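Putative glucoamylase (Bacteroides caccae ATCC 43185, PDB 4QT9) is probably a glucoamylase-like glycoside hydrolase with an alpha/alpha toroid fold, releasing glucose from saccharides. Local coordinates at residues E49-H52 against V56-Q59; V173-Y178 against Y212-A217; A297-N302 against K307-D312. All coordinates share one frame; numbering follows the deposited sequence.

Contact 1 of 3, residues E49-H52 against V56-Q59; sequences ERYH and VYPQ
Tyr57 lays its ring over one face of the His52 imidazole in an offset stack, the two planes only 9° apart and the centroids separated by 4.7 Å. The same phenol face also takes a CH-pi contact from His52 CB, while Arg50 CG comes up to the ring edge, 3.7 Å from Tyr57 CE2. With CG anti to the carbonyl carbon (chi1 -69°), Tyr57 reaches across to strand 50-52, where its OH accepts an almost straight bond from the backbone N of His52, at 2.9 Å. A water that donates to Arg50 O also bonds Tyr57 OH. At the other end of the stack, His52 ND1 donates to Val56 O at 2.7 Å, the oxygen lying in the imidazole plane. Beyond it, Pro58 CD rests against the imidazole edge at CE1. The Arg50 guanidinium has its salt-bridge partner in Asp61, and Tyr320 OH bonds both Arg50 NH1 and His52 NE2. The in-plane ND1 bond, the NE2 bond and the stack together fix the imidazole in rotation, while the OH bond holds the phenol to the strand backbone, so the loop is tied back through both its backbone and its phenol.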
# COMPACT_ATOMS: atom_id res chain seq x y z
N GLU A 49 -6.63 -2.11 -11.52
CA GLU A 49 -6.59 -0.81 -10.85
C GLU A 49 -7.92 -0.59 -10.09
O GLU A 49 -7.91 -0.23 -8.91
CB GLU A 49 -6.34 0.31 -11.89
CG GLU A 49 -6.39 1.73 -11.34
CD GLU A 49 -5.34 2.06 -10.29
OE1 GLU A 49 -4.14 1.80 -10.52
OE2 GLU A 49 -5.73 2.60 -9.23
N ARG A 50 -9.05 -0.88 -10.76
CA ARG A 50 -10.40 -0.69 -10.26
C ARG A 50 -11.36 -1.84 -10.63
O ARG A 50 -11.14 -2.56 -11.61
CB ARG A 50 -10.97 0.64 -10.80
CG ARG A 50 -11.34 0.66 -12.30
CD ARG A 50 -11.42 2.07 -12.83
NE ARG A 50 -10.10 2.56 -13.25
CZ ARG A 50 -9.43 3.58 -12.71
NH1 ARG A 50 -9.93 4.25 -11.68
NH2 ARG A 50 -8.26 3.94 -13.21
N TYR A 51 -12.44 -1.95 -9.85
CA TYR A 51 -13.54 -2.89 -10.07
C TYR A 51 -14.85 -2.15 -9.86
O TYR A 51 -15.08 -1.61 -8.77
CB TYR A 51 -13.44 -4.14 -9.17
CG TYR A 51 -14.41 -5.22 -9.58
CD1 TYR A 51 -15.74 -5.18 -9.17
CD2 TYR A 51 -14.02 -6.26 -10.40
CE1 TYR A 51 -16.66 -6.12 -9.61
CE2 TYR A 51 -14.92 -7.22 -10.84
CZ TYR A 51 -16.24 -7.15 -10.43
OH TYR A 51 -17.13 -8.13 -10.84
N HIS A 52 -15.65 -2.04 -10.91
CA HIS A 52 -16.94 -1.33 -10.85
C HIS A 52 -18.08 -2.34 -10.95
O HIS A 52 -18.24 -2.99 -11.98
CB HIS A 52 -17.04 -0.24 -11.96
CG HIS A 52 -16.01 0.86 -11.82
ND1 HIS A 52 -15.93 1.90 -12.74
CD2 HIS A 52 -15.09 1.08 -10.85
CE1 HIS A 52 -14.99 2.70 -12.30
NE2 HIS A 52 -14.45 2.26 -11.16
N VAL A 56 -19.53 -0.12 -15.64
CA VAL A 56 -19.23 1.08 -16.41
C VAL A 56 -17.84 1.60 -16.04
O VAL A 56 -17.59 2.00 -14.89
CB VAL A 56 -20.31 2.20 -16.26
CG1 VAL A 56 -20.15 3.27 -17.34
CG2 VAL A 56 -21.73 1.63 -16.28
N TYR A 57 -16.93 1.58 -17.03
CA TYR A 57 -15.55 1.99 -16.89
C TYR A 57 -15.28 3.23 -17.78
O TYR A 57 -15.14 3.09 -19.00
CB TYR A 57 -14.60 0.82 -17.24
CG TYR A 57 -14.63 -0.29 -16.22
CD1 TYR A 57 -15.63 -1.26 -16.24
CD2 TYR A 57 -13.67 -0.37 -15.21
CE1 TYR A 57 -15.69 -2.26 -15.28
CE2 TYR A 57 -13.70 -1.39 -14.26
CZ TYR A 57 -14.73 -2.33 -14.29
OH TYR A 57 -14.78 -3.35 -13.35
N PRO A 58 -15.22 4.45 -17.18
CA PRO A 58 -14.97 5.66 -17.99
C PRO A 58 -13.69 5.60 -18.85
O PRO A 58 -13.68 6.10 -19.98
CB PRO A 58 -14.87 6.76 -16.94
CG PRO A 58 -15.68 6.24 -15.78
CD PRO A 58 -15.40 4.78 -15.75
N GLN A 59 -12.63 4.95 -18.33
CA GLN A 59 -11.37 4.82 -19.06
C GLN A 59 -11.31 3.50 -19.85
O GLN A 59 -10.29 3.22 -20.50
CB GLN A 59 -10.18 4.96 -18.11
CG GLN A 59 -10.02 6.35 -17.50
CD GLN A 59 -8.63 6.55 -16.95
OE1 GLN A 59 -7.84 7.36 -17.45
NE2 GLN A 59 -8.28 5.78 -15.92
O HOH W 1 -11.80 -4.40 -13.49

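Contact 2 of 3, residues V173-Y178 against Y212-A217; sequences VDWDWY and YILAAA
Trp175 contributes about half of the surface buried here, and Ala215 and Leu214 supply the rest. One face of the indole lies against the helix 209-217 backbone where these two residues follow each other. Ala215 CA sits over the five-membered ring, 4.1 Å from its centroid and 25° off the normal, a CH-pi contact made by a main-chain carbon. Its methyl group comes nearest at the root of the indole side chain, with Ala215 CB 3.9 Å from Trp175 CB. Farther out, the six-membered ring meets the neighbouring residue: Trp175 CZ2 lies 4.1 Å from Leu214 CB. The carbonyl oxygen of Leu214 also stands over this face, but no hydrogen bond crosses between the segments.

The indole is presented flat because CG is anti to the carbonyl carbon and chi2 is 90°, which turns the ring across the CA-CB-CG plane. Its opposite face is covered by Val173 CG1, 3.5 Å above the ring plane, so that the tryptophan is sandwiched between its own loop and the helix. Asp174 OD1 accepts from Trp177 N in an Asx motif, which ties down the chain on both sides of Trp175. Leu135 of helix 135-152 packs on the indole as well, and Leu214 continues to Trp170 and Leu146.

With an alanine here instead of Trp175, a gap is likely to open between Val173 and the backbone of Leu214 and Ala215, leaving the loop without its main apolar hold on the helix. The small Ala215 side chain lets the broad ring come close to the helix backbone; the join is buried and consists of apolar and CH-pi packing, and with no hydrogen bond between the segments it probably rests on closeness of fit.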
# COMPACT_ATOMS: atom_id res chain seq x y z
N VAL A 173 15.67 -6.15 -10.07
CA VAL A 173 15.33 -4.71 -9.92
C VAL A 173 16.59 -3.87 -9.72
O VAL A 173 17.26 -3.99 -8.69
CB VAL A 173 14.28 -4.36 -8.83
CG1 VAL A 173 13.91 -2.88 -8.91
CG2 VAL A 173 13.04 -5.23 -8.95
N ASP A 174 16.89 -2.99 -10.71
CA ASP A 174 18.08 -2.13 -10.62
C ASP A 174 17.74 -0.81 -9.91
O ASP A 174 17.55 0.23 -10.57
CB ASP A 174 18.71 -1.89 -12.01
CG ASP A 174 20.11 -1.25 -11.98
OD1 ASP A 174 20.52 -0.73 -10.91
OD2 ASP A 174 20.78 -1.26 -13.02
N TRP A 175 17.66 -0.85 -8.56
CA TRP A 175 17.32 0.35 -7.76
C TRP A 175 18.35 1.45 -8.00
O TRP A 175 17.99 2.63 -8.13
CB TRP A 175 17.23 0.03 -6.25
CG TRP A 175 16.40 -1.17 -5.93
CD1 TRP A 175 16.81 -2.47 -5.84
CD2 TRP A 175 14.97 -1.19 -5.73
NE1 TRP A 175 15.75 -3.29 -5.55
CE2 TRP A 175 14.60 -2.53 -5.47
CE3 TRP A 175 13.97 -0.20 -5.69
CZ2 TRP A 175 13.27 -2.91 -5.22
CZ3 TRP A 175 12.65 -0.57 -5.45
CH2 TRP A 175 12.31 -1.91 -5.19
N ASP A 176 19.64 1.06 -8.10
CA ASP A 176 20.76 1.97 -8.26
C ASP A 176 20.63 2.80 -9.55
O ASP A 176 21.05 3.95 -9.55
CB ASP A 176 22.09 1.21 -8.22
CG ASP A 176 23.30 2.10 -8.29
OD1 ASP A 176 23.73 2.59 -7.22
OD2 ASP A 176 23.82 2.30 -9.41
N TRP A 177 20.07 2.24 -10.61
CA TRP A 177 19.85 2.99 -11.86
C TRP A 177 19.04 4.28 -11.60
O TRP A 177 19.31 5.30 -12.20
CB TRP A 177 19.11 2.13 -12.90
CG TRP A 177 18.69 2.91 -14.12
CD1 TRP A 177 17.49 3.51 -14.32
CD2 TRP A 177 19.55 3.34 -15.18
NE1 TRP A 177 17.52 4.24 -15.49
CE2 TRP A 177 18.77 4.13 -16.05
CE3 TRP A 177 20.89 3.08 -15.52
CZ2 TRP A 177 19.28 4.67 -17.24
CZ3 TRP A 177 21.39 3.60 -16.71
CH2 TRP A 177 20.60 4.40 -17.54
N TYR A 178 18.03 4.20 -10.72
CA TYR A 178 17.10 5.27 -10.43
C TYR A 178 17.72 6.38 -9.56
O TYR A 178 17.03 7.31 -9.19
CB TYR A 178 15.82 4.67 -9.82
CG TYR A 178 14.98 3.98 -10.88
CD1 TYR A 178 15.32 2.72 -11.37
CD2 TYR A 178 13.84 4.60 -11.42
CE1 TYR A 178 14.60 2.12 -12.41
CE2 TYR A 178 13.10 3.99 -12.43
CZ TYR A 178 13.51 2.77 -12.95
OH TYR A 178 12.79 2.15 -13.95
N TYR A 212 13.10 3.16 -0.23
CA TYR A 212 14.50 3.36 0.21
C TYR A 212 15.00 2.17 1.01
O TYR A 212 16.18 1.85 0.90
CB TYR A 212 14.61 4.64 1.08
CG TYR A 212 14.76 5.89 0.26
CD1 TYR A 212 16.01 6.33 -0.16
CD2 TYR A 212 13.64 6.63 -0.14
CE1 TYR A 212 16.14 7.46 -0.96
CE2 TYR A 212 13.77 7.75 -0.96
CZ TYR A 212 15.02 8.16 -1.37
OH TYR A 212 15.17 9.29 -2.14
N ILE A 213 14.15 1.53 1.85
CA ILE A 213 14.60 0.35 2.63
C ILE A 213 14.94 -0.81 1.65
O ILE A 213 16.02 -1.39 1.78
CB ILE A 213 13.58 -0.06 3.74
CG1 ILE A 213 13.62 0.98 4.91
CG2 ILE A 213 13.82 -1.49 4.25
CD1 ILE A 213 12.35 1.15 5.58
N LEU A 214 14.07 -1.09 0.67
CA LEU A 214 14.32 -2.15 -0.34
C LEU A 214 15.49 -1.79 -1.27
O LEU A 214 16.26 -2.67 -1.63
CB LEU A 214 13.05 -2.42 -1.15
CG LEU A 214 11.91 -3.04 -0.37
CD1 LEU A 214 10.66 -3.09 -1.21
CD2 LEU A 214 12.28 -4.43 0.18
N ALA A 215 15.66 -0.50 -1.61
CA ALA A 215 16.79 -0.04 -2.41
C ALA A 215 18.10 -0.36 -1.70
O ALA A 215 19.02 -0.82 -2.35
CB ALA A 215 16.69 1.45 -2.66
N ALA A 216 18.15 -0.20 -0.37
CA ALA A 216 19.32 -0.50 0.46
C ALA A 216 19.49 -2.00 0.69
O ALA A 216 20.60 -2.44 0.94
CB ALA A 216 19.19 0.22 1.79
N ALA A 217 18.40 -2.76 0.65
CA ALA A 217 18.36 -4.21 0.88
C ALA A 217 18.80 -5.05 -0.33
O ALA A 217 19.15 -6.23 -0.15
CB ALA A 217 16.94 -4.62 1.26

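Contact 3 of 3, residues A297-N302 against K307-D312; sequences AYCIRN and KGFGPD
Helix 284-301 gives way at Asn302, whose positive phi (46°) takes the chain out of the helical path, and after a short connection the segment 307-312 returns beside the last turn without forming a regular strand. The backbones come closest where the CA atoms of Ile300 and Gly310 lie 4.3 Å apart. No hydrogen bond crosses between them. Gly310 is nearly fully extended, and a side chain there would run into Pro311 CD; Gly308, at positive phi, would jam one against the preceding carbonyl oxygen.

Phe309 packs against the end of the helix, meeting both Cys299 and Asn302. Its CB lies 3.5 Å from Cys299 O, an oxygen that stands near the plane of the ring at its edge. Alongside, Phe309 CD2 is 4.2 Å from Cys299 CB, and the Cys299 sulfur makes an oblique sulfur-aromatic contact, SG being 5.1 Å from the ring centroid. Asn302 extends its CG away from the backbone N (chi1 -171°), which carries the amide across the base of the phenylalanine, with Asn302 CG 3.6 Å from Phe309 CB. Amide and ring planes are 28° apart. The polar end of Asn302 is held through ND2 by Tyr306 O, and the Tyr306 ring also meets that of Phe309.

On the outer side, Ile300 leans its CG1 branch over the Gly310-Pro311 peptide, coming 3.7 Å from Pro311 N. The proline ring also touches it, with Ile300 CG1 to Pro311 CG at 4.2 Å. Pro311 in turn packs on Gln357 of helix 352-364.

The whole is a helix C-terminus that breaks at a left-handed asparagine and is covered by the returning chain, here in the loop between helix 284-301 and strand 318-321, at the surface of the alpha/alpha toroid.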
# COMPACT_ATOMS: atom_id res chain seq x y z
N ALA A 297 -9.31 13.03 14.93
CA ALA A 297 -9.60 14.28 15.63
C ALA A 297 -10.22 15.29 14.68
O ALA A 297 -11.20 15.92 15.07
CB ALA A 297 -8.34 14.86 16.26
N TYR A 298 -9.70 15.41 13.44
CA TYR A 298 -10.25 16.34 12.44
C TYR A 298 -11.70 15.98 12.09
O TYR A 298 -12.54 16.88 12.01
CB TYR A 298 -9.40 16.40 11.14
CG TYR A 298 -10.04 17.25 10.06
CD1 TYR A 298 -10.96 16.71 9.17
CD2 TYR A 298 -9.80 18.62 9.99
CE1 TYR A 298 -11.65 17.51 8.26
CE2 TYR A 298 -10.47 19.43 9.08
CZ TYR A 298 -11.38 18.87 8.20
OH TYR A 298 -12.04 19.67 7.29
N CYS A 299 -11.98 14.67 11.84
CA CYS A 299 -13.33 14.19 11.48
C CYS A 299 -14.29 14.40 12.63
O CYS A 299 -15.44 14.77 12.38
CB CYS A 299 -13.30 12.73 11.05
SG CYS A 299 -12.31 12.41 9.57
N ILE A 300 -13.84 14.20 13.91
CA ILE A 300 -14.70 14.43 15.09
C ILE A 300 -15.00 15.93 15.16
O ILE A 300 -16.15 16.30 15.38
CB ILE A 300 -14.06 13.86 16.40
CG1 ILE A 300 -14.08 12.31 16.37
CG2 ILE A 300 -14.77 14.42 17.68
CD1 ILE A 300 -13.23 11.65 17.37
N ARG A 301 -14.00 16.78 14.90
CA ARG A 301 -14.20 18.23 14.92
C ARG A 301 -15.18 18.63 13.82
O ARG A 301 -16.07 19.42 14.10
CB ARG A 301 -12.89 19.00 14.82
CG ARG A 301 -13.06 20.49 15.07
CD ARG A 301 -11.73 21.13 15.33
NE ARG A 301 -10.75 20.87 14.28
CZ ARG A 301 -10.57 21.65 13.22
NH1 ARG A 301 -11.35 22.71 13.03
NH2 ARG A 301 -9.62 21.38 12.34
N ASN A 302 -15.04 18.05 12.60
CA ASN A 302 -15.96 18.26 11.46
C ASN A 302 -16.29 19.75 11.27
O ASN A 302 -17.46 20.14 11.42
CB ASN A 302 -17.23 17.43 11.67
CG ASN A 302 -18.17 17.38 10.49
OD1 ASN A 302 -17.78 17.63 9.35
ND2 ASN A 302 -19.45 17.16 10.76
N LYS A 307 -22.43 15.49 7.01
CA LYS A 307 -23.28 14.50 7.65
C LYS A 307 -22.48 13.22 7.95
O LYS A 307 -21.68 12.78 7.12
CB LYS A 307 -24.51 14.18 6.77
CG LYS A 307 -25.51 13.24 7.44
CD LYS A 307 -26.58 12.69 6.51
CE LYS A 307 -27.28 11.54 7.19
NZ LYS A 307 -28.34 10.93 6.35
N GLY A 308 -22.68 12.68 9.15
CA GLY A 308 -22.10 11.41 9.55
C GLY A 308 -20.74 11.42 10.21
O GLY A 308 -20.42 10.46 10.91
N PHE A 309 -19.92 12.48 9.99
CA PHE A 309 -18.55 12.58 10.55
C PHE A 309 -18.60 12.57 12.08
O PHE A 309 -19.42 13.28 12.66
CB PHE A 309 -17.86 13.86 10.05
CG PHE A 309 -17.23 13.85 8.68
CD1 PHE A 309 -17.87 13.24 7.60
CD2 PHE A 309 -16.04 14.52 8.44
CE1 PHE A 309 -17.30 13.26 6.32
CE2 PHE A 309 -15.48 14.56 7.16
CZ PHE A 309 -16.10 13.89 6.11
N GLY A 310 -17.81 11.70 12.71
CA GLY A 310 -17.81 11.56 14.17
C GLY A 310 -16.95 10.42 14.68
O GLY A 310 -16.20 9.83 13.90
N PRO A 311 -17.03 10.05 15.99
CA PRO A 311 -16.17 8.95 16.51
C PRO A 311 -16.46 7.58 15.91
O PRO A 311 -15.57 6.74 15.89
CB PRO A 311 -16.45 8.95 18.02
CG PRO A 311 -17.17 10.25 18.29
CD PRO A 311 -17.87 10.64 17.05
N ASP A 312 -17.68 7.36 15.39
CA ASP A 312 -18.05 6.10 14.75
C ASP A 312 -17.80 6.15 13.24
O ASP A 312 -17.93 5.12 12.58
CB ASP A 312 -19.54 5.77 15.02
CG ASP A 312 -19.92 5.63 16.49
OD1 ASP A 312 -19.44 4.66 17.14
OD2 ASP A 312 -20.70 6.47 16.98

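How the contacts relate
The three contacts follow one another along the chain without overlap and do not touch. Their centres are about 32, 30 and 40 Å apart for contacts 1 and 2, 1 and 3, and 2 and 3, the last pair lying on opposite sides of the chain's centre. They share no helix or strand: contact 1 folds a loop onto strand 50-52, which pairs antiparallel with strand 389-391; contact 2 seats the loop after helix 157-172 on helix 209-217; contact 3 covers the end of helix 284-301. Contact 2 is buried, whereas the others lie at the surface. Contacts 1 and 3 join neighbouring parts of the chain, with three and four residues between their segments, while contact 2 spans 33.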